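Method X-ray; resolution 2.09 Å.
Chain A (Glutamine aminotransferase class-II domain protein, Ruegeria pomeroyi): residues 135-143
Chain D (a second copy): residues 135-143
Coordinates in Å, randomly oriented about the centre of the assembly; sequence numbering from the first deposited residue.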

# COMPACT_ATOMS: atom_id res chain seq x y z
N PHE A 135 13.21 -11.64 24.29
CA PHE A 135 12.23 -10.78 23.62
C PHE A 135 12.77 -9.99 22.43
O PHE A 135 12.02 -9.30 21.75
CB PHE A 135 11.50 -9.84 24.63
CG PHE A 135 10.80 -10.59 25.71
CD1 PHE A 135 9.62 -11.28 25.43
CD2 PHE A 135 11.37 -10.71 26.98
CE1 PHE A 135 8.98 -12.05 26.45
CE2 PHE A 135 10.74 -11.47 28.00
CZ PHE A 135 9.54 -12.12 27.74
N TYR A 136 14.07 -10.11 22.17
CA TYR A 136 14.66 -9.34 21.10
C TYR A 136 14.08 -9.70 19.72
O TYR A 136 13.95 -8.83 18.86
CB TYR A 136 16.18 -9.49 21.10
CG TYR A 136 16.84 -8.36 20.36
CD1 TYR A 136 17.14 -8.49 19.00
CD2 TYR A 136 17.12 -7.15 21.00
CE1 TYR A 136 17.73 -7.44 18.30
CE2 TYR A 136 17.72 -6.08 20.30
CZ TYR A 136 18.00 -6.24 18.94
OH TYR A 136 18.60 -5.22 18.22
N THR A 137 13.70 -10.95 19.55
CA THR A 137 13.12 -11.37 18.30
C THR A 137 11.88 -10.57 17.87
O THR A 137 11.54 -10.53 16.67
CB THR A 137 12.84 -12.88 18.25
OG1 THR A 137 12.48 -13.22 16.93
CG2 THR A 137 11.69 -13.30 19.21
N TYR A 138 11.23 -9.91 18.83
CA TYR A 138 9.98 -9.19 18.56
C TYR A 138 10.24 -7.74 18.19
O TYR A 138 9.31 -7.01 17.81
CB TYR A 138 9.04 -9.22 19.78
CG TYR A 138 8.59 -10.62 20.19
CD1 TYR A 138 9.10 -11.22 21.33
CD2 TYR A 138 7.66 -11.33 19.43
CE1 TYR A 138 8.69 -12.50 21.72
CE2 TYR A 138 7.25 -12.61 19.81
CZ TYR A 138 7.77 -13.19 20.94
OH TYR A 138 7.37 -14.44 21.32
N ARG A 139 11.50 -7.31 18.29
CA ARG A 139 11.83 -5.92 18.02
C ARG A 139 11.92 -5.80 16.51
O ARG A 139 12.90 -6.24 15.92
CB ARG A 139 13.18 -5.56 18.67
CG ARG A 139 13.82 -4.27 18.14
CD ARG A 139 13.01 -3.09 18.56
NE ARG A 139 13.77 -1.85 18.63
CZ ARG A 139 13.20 -0.64 18.66
NH1 ARG A 139 11.88 -0.54 18.56
NH2 ARG A 139 13.94 0.46 18.77
N LYS A 140 10.88 -5.27 15.88
CA LYS A 140 10.84 -5.28 14.39
C LYS A 140 11.09 -3.90 13.77
O LYS A 140 11.56 -3.80 12.63
CB LYS A 140 9.55 -5.91 13.86
CG LYS A 140 9.39 -7.40 14.22
CD LYS A 140 10.66 -8.17 13.83
CE LYS A 140 10.45 -9.68 13.68
NZ LYS A 140 11.57 -10.26 12.81
N GLY A 141 10.82 -2.83 14.53
CA GLY A 141 11.14 -1.47 14.04
C GLY A 141 12.12 -0.66 14.91
O GLY A 141 12.99 -1.22 15.56
N SER A 142 11.95 0.67 14.92
CA SER A 142 12.87 1.56 15.61
C SER A 142 12.24 2.56 16.61
O SER A 142 12.95 3.43 17.09
CB SER A 142 13.75 2.30 14.59
OG SER A 142 12.98 3.12 13.74
N THR A 143 10.95 2.44 16.92
CA THR A 143 10.30 3.39 17.81
C THR A 143 10.69 3.17 19.27
O THR A 143 11.06 2.05 19.65
CB THR A 143 8.72 3.29 17.75
OG1 THR A 143 8.29 2.03 18.29
CG2 THR A 143 8.21 3.42 16.30
N PHE D 135 26.59 4.54 12.76
CA PHE D 135 25.72 4.09 11.69
C PHE D 135 24.45 3.43 12.22
O PHE D 135 23.57 3.07 11.42
CB PHE D 135 26.47 3.17 10.68
CG PHE D 135 27.62 3.86 10.00
CD1 PHE D 135 27.40 4.72 8.94
CD2 PHE D 135 28.93 3.70 10.46
CE1 PHE D 135 28.48 5.36 8.31
CE2 PHE D 135 29.99 4.34 9.87
CZ PHE D 135 29.76 5.18 8.79
N TYR D 136 24.34 3.33 13.54
CA TYR D 136 23.22 2.60 14.13
C TYR D 136 21.87 3.26 13.80
O TYR D 136 20.86 2.58 13.59
CB TYR D 136 23.39 2.37 15.63
CG TYR D 136 22.50 1.26 16.12
CD1 TYR D 136 21.21 1.54 16.60
CD2 TYR D 136 22.92 -0.06 16.07
CE1 TYR D 136 20.38 0.51 17.02
CE2 TYR D 136 22.10 -1.09 16.49
CZ TYR D 136 20.83 -0.81 16.96
OH TYR D 136 20.01 -1.85 17.38
N THR D 137 21.86 4.58 13.74
CA THR D 137 20.69 5.31 13.34
C THR D 137 20.09 4.85 11.97
O THR D 137 18.90 5.00 11.74
CB THR D 137 20.99 6.82 13.30
OG1 THR D 137 19.81 7.53 12.98
CG2 THR D 137 22.07 7.13 12.23
N TYR D 138 20.91 4.31 11.08
CA TYR D 138 20.43 3.78 9.81
C TYR D 138 19.79 2.37 9.92
O TYR D 138 19.31 1.83 8.93
CB TYR D 138 21.58 3.74 8.78
CG TYR D 138 22.19 5.11 8.56
CD1 TYR D 138 23.46 5.41 9.04
CD2 TYR D 138 21.49 6.11 7.89
CE1 TYR D 138 24.02 6.69 8.85
CE2 TYR D 138 22.04 7.38 7.70
CZ TYR D 138 23.30 7.66 8.17
OH TYR D 138 23.85 8.92 8.00
N ARG D 139 19.82 1.76 11.11
CA ARG D 139 19.29 0.41 11.26
C ARG D 139 17.77 0.54 11.44
O ARG D 139 17.32 0.91 12.51
CB ARG D 139 19.98 -0.33 12.42
CG ARG D 139 19.41 -1.72 12.83
CD ARG D 139 19.30 -2.68 11.66
NE ARG D 139 19.22 -4.06 12.11
CZ ARG D 139 18.94 -5.10 11.33
NH1 ARG D 139 18.65 -4.92 10.04
NH2 ARG D 139 18.91 -6.33 11.85
N LYS D 140 17.01 0.27 10.38
CA LYS D 140 15.54 0.54 10.38
C LYS D 140 14.70 -0.72 10.41
O LYS D 140 13.57 -0.68 10.82
CB LYS D 140 15.14 1.40 9.17
CG LYS D 140 15.81 2.77 9.13
CD LYS D 140 15.49 3.51 10.43
CE LYS D 140 15.83 4.98 10.32
NZ LYS D 140 15.65 5.66 11.63
N GLY D 141 15.23 -1.84 9.95
CA GLY D 141 14.46 -3.09 9.95
C GLY D 141 15.21 -4.18 10.67
O GLY D 141 16.03 -3.92 11.57
N SER D 142 14.95 -5.42 10.28
CA SER D 142 15.52 -6.53 11.01
C SER D 142 16.24 -7.54 10.12
O SER D 142 16.53 -8.64 10.57
CB SER D 142 14.45 -7.20 11.88
OG SER D 142 13.56 -7.97 11.08
N THR D 143 16.56 -7.18 8.87
CA THR D 143 17.25 -8.14 8.02
C THR D 143 18.77 -8.28 8.24
O THR D 143 19.44 -7.35 8.74
CB THR D 143 17.04 -7.88 6.49
OG1 THR D 143 17.77 -6.71 6.07
CG2 THR D 143 15.56 -7.79 6.15

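Phe D135 is out of reach of the chain A stretch and serves its own chain: its O accepts a bond from Tyr D138 N at 3.0 Å, leading into the type I turn that runs from Tyr D136 to Arg D139, where Arg D139 N reaches Tyr D136 O at 2.8 Å. The CA-to-CB bond of Tyr D136 points sideways to the chain A stretch, but the end of the side chain, in the t rotamer, comes nearer. There Tyr D136 OH meets Tyr A136 OH at 3.7 Å, too long to count as a hydrogen bond; each hydroxyl is satisfied elsewhere in the structure.

Arg D139 contributes structure more than contact. Its NH1 donates to Thr D143 O at 2.9 Å, tying the two ends of the 139-143 segment together, as happens in chain A. What Arg D139 offers across the contact is backbone: its O lies 4.4 Å from Ser A142 CB.

At Lys D140 the near-twofold pairing becomes plain, with Lys D140 CA 6.0 Å from Ser A142 CA and Gly D141 CA 5.5 Å from Gly A141 CA. The two glycines lie at the centre, where Gly D141 CA sits 4.0 Å from Lys A140 O. The pairing uses no backbone hydrogen bonds across the contact.

The symmetry breaks in the lysine side chains. Lys A140 NZ gives Ser D142 OG a weak hydrogen bond of 3.5 Å, whereas Lys D140 NZ bonds weakly to Thr D137 O at 3.3 Å. Ser A142 OG is left with Lys D140 CD at 4.2 Å. Both serines are p and point toward the partner. Thr D143 makes no contact with the chain A stretch; its side chain caps a backbone N just past its own stretch.

The rule in this contact is close backbone packing around paired glycines, with a single, weak hydrogen bond between the two stretches.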